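Local coordinates for protein beta-lactamase (Klebsiella pneumoniae, PDB 6HUH) that probably hydrolyses beta-lactam antibiotics to substituted beta-amino acids as a class D serine beta-lactamase, and so confers antibiotic resistance, at residues Q228-V233 against A255-Q260; L28-S33 against E157-L162. All coordinates share one frame; numbering follows the deposited sequence.

Interaction 1 (Q228-V233 against A255-Q260)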
loop_
_atom_site.group_PDB
_atom_site.type_symbol
_atom_site.label_atom_id
_atom_site.label_comp_id
_atom_site.label_asym_id
_atom_site.label_seq_id
_atom_site.Cartn_x
_atom_site.Cartn_y
_atom_site.Cartn_z
ATOM N N GLN A 228 16.260 10.364 18.115
ATOM C CA GLN A 228 16.737 11.129 16.968
ATOM C C GLN A 228 15.756 11.233 15.803
ATOM O O GLN A 228 15.126 10.252 15.421
ATOM C CB GLN A 228 18.093 10.603 16.480
ATOM C CG GLN A 228 19.213 10.793 17.499
ATOM C CD GLN A 228 20.510 11.203 16.861
ATOM O OE1 GLN A 228 21.227 10.389 16.264
ATOM N NE2 GLN A 228 20.861 12.472 17.017
ATOM N N LYS A 229 15.625 12.446 15.262
ATOM C CA LYS A 229 14.784 12.784 14.105
ATOM C C LYS A 229 15.538 13.753 13.176
ATOM O O LYS A 229 16.409 14.485 13.648
ATOM C CB LYS A 229 13.438 13.382 14.542
ATOM C CG LYS A 229 12.415 12.330 14.951
ATOM C CD LYS A 229 11.161 12.954 15.541
ATOM C CE LYS A 229 10.292 11.936 16.242
ATOM N NZ LYS A 229 9.428 11.173 15.295
ATOM N N LEU A 230 15.237 13.735 11.865
ATOM C CA LEU A 230 15.925 14.574 10.882
ATOM C C LEU A 230 15.006 14.908 9.717
ATOM O O LEU A 230 14.561 14.002 9.013
ATOM C CB LEU A 230 17.184 13.842 10.384
ATOM C CG LEU A 230 18.056 14.514 9.321
ATOM C CD1 LEU A 230 19.449 14.671 9.814
ATOM C CD2 LEU A 230 18.104 13.687 8.039
ATOM N N ILE A 231 14.725 16.210 9.515
ATOM C CA ILE A 231 13.911 16.714 8.401
ATOM C C ILE A 231 14.842 16.807 7.156
ATOM O O ILE A 231 16.061 16.903 7.304
ATOM C CB ILE A 231 13.289 18.103 8.726
ATOM C CG1 ILE A 231 12.575 18.165 10.109
ATOM C CG2 ILE A 231 12.386 18.590 7.610
ATOM C CD1 ILE A 231 11.452 17.306 10.364
ATOM N N PHE A 232 14.259 16.776 5.944
ATOM C CA PHE A 232 14.969 16.907 4.666
ATOM C C PHE A 232 14.002 17.434 3.608
ATOM O O PHE A 232 12.836 17.044 3.579
ATOM C CB PHE A 232 15.656 15.598 4.224
ATOM C CG PHE A 232 14.728 14.426 4.059
ATOM C CD1 PHE A 232 13.935 14.299 2.921
ATOM C CD2 PHE A 232 14.661 13.432 5.024
ATOM C CE1 PHE A 232 13.009 13.252 2.803
ATOM C CE2 PHE A 232 13.781 12.346 4.873
ATOM C CZ PHE A 232 12.945 12.276 3.772
ATOM N N VAL A 233 14.478 18.360 2.779
ATOM C CA VAL A 233 13.699 18.990 1.720
ATOM C C VAL A 233 14.606 19.047 0.501
ATOM O O VAL A 233 15.760 19.474 0.612
ATOM C CB VAL A 233 13.181 20.408 2.116
ATOM C CG1 VAL A 233 12.337 21.020 1.006
ATOM C CG2 VAL A 233 12.392 20.395 3.422
ATOM N N ALA A 255 20.167 8.689 -1.725
ATOM C CA ALA A 255 21.593 8.560 -1.979
ATOM C C ALA A 255 22.350 9.239 -0.826
ATOM O O ALA A 255 23.051 8.557 -0.070
ATOM C CB ALA A 255 21.949 9.213 -3.315
ATOM N N ALA A 256 22.105 10.570 -0.649
ATOM C CA ALA A 256 22.727 11.498 0.307
ATOM C C ALA A 256 22.227 11.461 1.770
ATOM O O ALA A 256 22.773 12.197 2.602
ATOM C CB ALA A 256 22.599 12.905 -0.225
ATOM N N LEU A 257 21.227 10.615 2.085
ATOM C CA LEU A 257 20.655 10.504 3.426
ATOM C C LEU A 257 21.535 9.779 4.454
ATOM O O LEU A 257 21.729 10.325 5.547
ATOM C CB LEU A 257 19.272 9.858 3.353
ATOM C CG LEU A 257 18.150 10.545 4.103
ATOM C CD1 LEU A 257 18.157 12.031 3.904
ATOM C CD2 LEU A 257 16.822 9.984 3.684
ATOM N N PRO A 258 22.088 8.575 4.157
ATOM C CA PRO A 258 22.875 7.857 5.177
ATOM C C PRO A 258 24.030 8.646 5.798
ATOM O O PRO A 258 24.274 8.493 6.990
ATOM C CB PRO A 258 23.339 6.601 4.443
ATOM C CG PRO A 258 22.280 6.369 3.435
ATOM C CD PRO A 258 21.947 7.745 2.944
ATOM N N GLU A 259 24.695 9.517 5.040
ATOM C CA GLU A 259 25.759 10.330 5.634
ATOM C C GLU A 259 25.223 11.314 6.703
ATOM O O GLU A 259 25.827 11.432 7.759
ATOM C CB GLU A 259 26.628 11.039 4.576
ATOM C CG GLU A 259 25.907 12.019 3.674
ATOM C CD GLU A 259 26.800 12.620 2.613
ATOM O OE1 GLU A 259 27.466 13.639 2.906
ATOM O OE2 GLU A 259 26.823 12.080 1.484
ATOM N N GLN A 260 24.071 11.961 6.451
ATOM C CA GLN A 260 23.415 12.916 7.357
ATOM C C GLN A 260 22.941 12.246 8.611
ATOM O O GLN A 260 22.939 12.881 9.669
ATOM C CB GLN A 260 22.215 13.574 6.687
ATOM C CG GLN A 260 22.544 14.223 5.377
ATOM C CD GLN A 260 23.578 15.301 5.540
ATOM O OE1 GLN A 260 24.735 15.130 5.168
ATOM N NE2 GLN A 260 23.190 16.427 6.123
#

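Interaction 2 (L28-S33 against E157-L162)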
loop_
_atom_site.group_PDB
_atom_site.type_symbol
_atom_site.label_atom_id
_atom_site.label_comp_id
_atom_site.label_asym_id
_atom_site.label_seq_id
_atom_site.Cartn_x
_atom_site.Cartn_y
_atom_site.Cartn_z
ATOM N N LEU A 28 18.254 20.708 1.234
ATOM C CA LEU A 28 18.232 21.175 2.608
ATOM C C LEU A 28 18.072 20.048 3.620
ATOM O O LEU A 28 17.149 19.235 3.495
ATOM C CB LEU A 28 17.052 22.161 2.752
ATOM C CG LEU A 28 16.999 22.985 4.035
ATOM C CD1 LEU A 28 16.602 24.393 3.746
ATOM C CD2 LEU A 28 16.094 22.350 5.088
ATOM N N PHE A 29 18.906 20.042 4.665
ATOM C CA PHE A 29 18.790 19.087 5.788
ATOM C C PHE A 29 18.602 19.859 7.105
ATOM O O PHE A 29 19.443 20.710 7.446
ATOM C CB PHE A 29 19.968 18.096 5.872
ATOM C CG PHE A 29 20.138 17.177 4.689
ATOM C CD1 PHE A 29 19.338 16.053 4.539
ATOM C CD2 PHE A 29 21.124 17.414 3.736
ATOM C CE1 PHE A 29 19.499 15.202 3.437
ATOM C CE2 PHE A 29 21.293 16.551 2.646
ATOM C CZ PHE A 29 20.487 15.445 2.511
ATOM N N ALA A 30 17.475 19.604 7.800
ATOM C CA ALA A 30 17.145 20.263 9.067
ATOM C C ALA A 30 17.070 19.272 10.242
ATOM O O ALA A 30 16.915 18.075 10.019
ATOM C CB ALA A 30 15.835 21.040 8.936
ATOM N N ASP A 31 17.187 19.776 11.491
ATOM C CA ASP A 31 17.090 18.946 12.701
ATOM C C ASP A 31 15.629 18.676 13.096
ATOM O O ASP A 31 14.724 18.922 12.293
ATOM C CB ASP A 31 17.904 19.532 13.880
ATOM C CG ASP A 31 17.581 20.963 14.271
ATOM O OD1 ASP A 31 16.401 21.244 14.596
ATOM O OD2 ASP A 31 18.526 21.778 14.360
ATOM N N GLY A 32 15.427 18.178 14.327
ATOM C CA GLY A 32 14.114 17.846 14.883
ATOM C C GLY A 32 13.110 18.986 14.900
ATOM O O GLY A 32 11.993 18.819 14.404
ATOM N N SER A 33 13.514 20.159 15.440
ATOM C CA SER A 33 12.672 21.363 15.540
ATOM C C SER A 33 12.260 21.970 14.192
ATOM O O SER A 33 11.324 22.769 14.144
ATOM C CB SER A 33 13.357 22.431 16.394
ATOM O OG SER A 33 14.562 22.902 15.806
ATOM N N GLU A 157 10.684 27.037 4.715
ATOM C CA GLU A 157 9.353 27.027 5.323
ATOM C C GLU A 157 8.810 25.605 5.458
ATOM O O GLU A 157 8.277 25.291 6.515
ATOM C CB GLU A 157 8.375 27.896 4.524
ATOM C CG GLU A 157 8.650 29.383 4.559
ATOM C CD GLU A 157 7.779 30.199 3.622
ATOM O OE1 GLU A 157 7.485 29.714 2.505
ATOM O OE2 GLU A 157 7.422 31.344 3.990
ATOM N N GLN A 158 8.978 24.746 4.406
ATOM C CA GLN A 158 8.586 23.310 4.380
ATOM C C GLN A 158 9.193 22.507 5.530
ATOM O O GLN A 158 8.491 21.700 6.141
ATOM C CB GLN A 158 9.024 22.654 3.074
ATOM C CG GLN A 158 8.013 22.809 1.982
ATOM C CD GLN A 158 7.196 21.584 1.732
ATOM O OE1 GLN A 158 6.900 20.784 2.641
ATOM N NE2 GLN A 158 6.790 21.435 0.477
ATOM N N ALA A 159 10.501 22.734 5.799
ATOM C CA ALA A 159 11.296 22.133 6.873
ATOM C C ALA A 159 10.774 22.598 8.225
ATOM O O ALA A 159 10.673 21.791 9.146
ATOM C CB ALA A 159 12.760 22.538 6.722
ATOM N N ARG A 160 10.443 23.900 8.340
ATOM C CA ARG A 160 9.894 24.509 9.541
ATOM C C ARG A 160 8.545 23.846 9.878
ATOM O O ARG A 160 8.354 23.376 11.010
ATOM C CB ARG A 160 9.753 26.012 9.314
ATOM C CG ARG A 160 9.215 26.809 10.491
ATOM C CD ARG A 160 10.125 26.784 11.705
ATOM N NE ARG A 160 9.509 25.991 12.765
ATOM C CZ ARG A 160 9.983 25.888 13.999
ATOM N NH1 ARG A 160 11.099 26.519 14.344
ATOM N NH2 ARG A 160 9.346 25.148 14.900
ATOM N N PHE A 161 7.647 23.743 8.861
ATOM C CA PHE A 161 6.335 23.095 8.964
ATOM C C PHE A 161 6.479 21.631 9.433
ATOM O O PHE A 161 5.859 21.262 10.428
ATOM C CB PHE A 161 5.548 23.193 7.628
ATOM C CG PHE A 161 4.405 22.203 7.511
ATOM C CD1 PHE A 161 3.249 22.356 8.266
ATOM C CD2 PHE A 161 4.515 21.085 6.698
ATOM C CE1 PHE A 161 2.223 21.407 8.206
ATOM C CE2 PHE A 161 3.494 20.137 6.641
ATOM C CZ PHE A 161 2.353 20.303 7.394
ATOM N N LEU A 162 7.308 20.828 8.712
ATOM C CA LEU A 162 7.620 19.424 8.975
ATOM C C LEU A 162 8.144 19.243 10.393
ATOM O O LEU A 162 7.774 18.266 11.055
ATOM C CB LEU A 162 8.665 18.915 7.955
ATOM C CG LEU A 162 8.225 18.103 6.718
ATOM C CD1 LEU A 162 6.767 18.322 6.337
ATOM C CD2 LEU A 162 9.124 18.377 5.523
#

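Interaction 1 (Q228-V233 against A255-Q260)
The backbones of L230 and F232, whose side chains meet L257 and Q260 of the helix, are hydrogen-bonded to A223 and G221 of the adjoining strand 215-225. The strand is thus held in the sheet by its peptide groups, while its link to residues 255-260 is made without hydrogen bonds. L257 carries most of the helix side. Its two methyls lie along one side of the F232 ring, CD1 of L257 at 3.9 Å from CD2 of F232 and CD2 of L257 at 4.0 Å from CE2 of F232, and the two side chains cross at roughly a right angle. The ring is met obliquely. CG of F232 sits between its own backbone N and carbonyl carbon (chi1 59°), a torsion that turns the ring across the line to L257, so that its CG-CD2-CE2 side lies beside the leucine methyls. L230 extends instead with CG opposite its backbone N (chi1 179°), bringing CD1 of L230 to 3.9 Å from the carbonyl O of Q260 and 4.3 Å from CB of Q260, while its CD2 is a looser neighbour of L257 CD1 at 4.5 Å. Around this apolar patch, F29 of strand 26-30 lies against F232, L257 and Q260, and the ring of F219 meets that of F232 at a shallow interplanar angle. The segment axes run largely antiparallel, at 146°, so L230 faces the later turn and F232 the earlier one. Such packing of a C-terminal helix against one face of the central antiparallel sheet belongs to the serine beta-lactamase and penicillin-binding transpeptidase fold.

Interaction 2 (L28-S33 against E157-L162)
R160 leaves helix 155-166 with CB directed away from residues 28-33, yet its far end returns to S33. CG stands opposite the backbone N (chi1 -179°), and bends at the next two torsions, chi2 64° and chi3 -110°, turn the chain back toward the loop. Beyond CD the guanidinium begins to meet the carbonyl O of S33: NH2 of R160 comes nearest, at 3.2 Å from O of S33, CZ is next, and NE and NH1 stand farther off. This oxygen lies above one face of the flat group, displaced toward its rim on the NH2 side, and the angle at NH2 is too poor for a hydrogen bond. S33 is itself tied down by D31: OD1 of D31 accepts a hydrogen bond from OG of S33 at 2.8 Å, nearly in line with its C-O bond, and is also approached, weakly, by the backbone N of S33; K35 N adds a second weak bond to this carboxylate oxygen. Deeper in the contact, A159 supplies a single methyl to two strand residues. CB of A159 is 3.7 Å from CD2 of L28 and 4.1 Å from CB of A30, and V233 of the next strand also touches it. The small side chains of A30 and A159 let the strand and helix backbones draw near one another, their CA atoms being 6.5 Å apart. Chemically, the contact divides into a buried apolar part, held by van der Waals contact and the burial of methyl groups, and a partly exposed end where a positive guanidinium lies over a carbonyl oxygen; the attraction there is probably electrostatic and weakly directional.

How the interactions relate
Interactions 1 and 2 have centres about 11 Å apart and share the antiparallel sheet, in which strands 26-30 and 228-238 are neighbours. V233 O to L28 N (2.9 Å) and I231 O to A30 N (3.1 Å) are probable hydrogen bonds joining them. Helix 245-264 packs on one face of this strand pair and helix 155-166 on the other: L230, F232 and F29 point to the former, I231, V233, L28 and A30 to the latter. Along the chain they come in series, 28-33 with 157-162 first, then 228-233 with 255-260. The first thereby anchors the N-terminal strand to the helical part, and the second brings the C-terminal helix onto the same sheet.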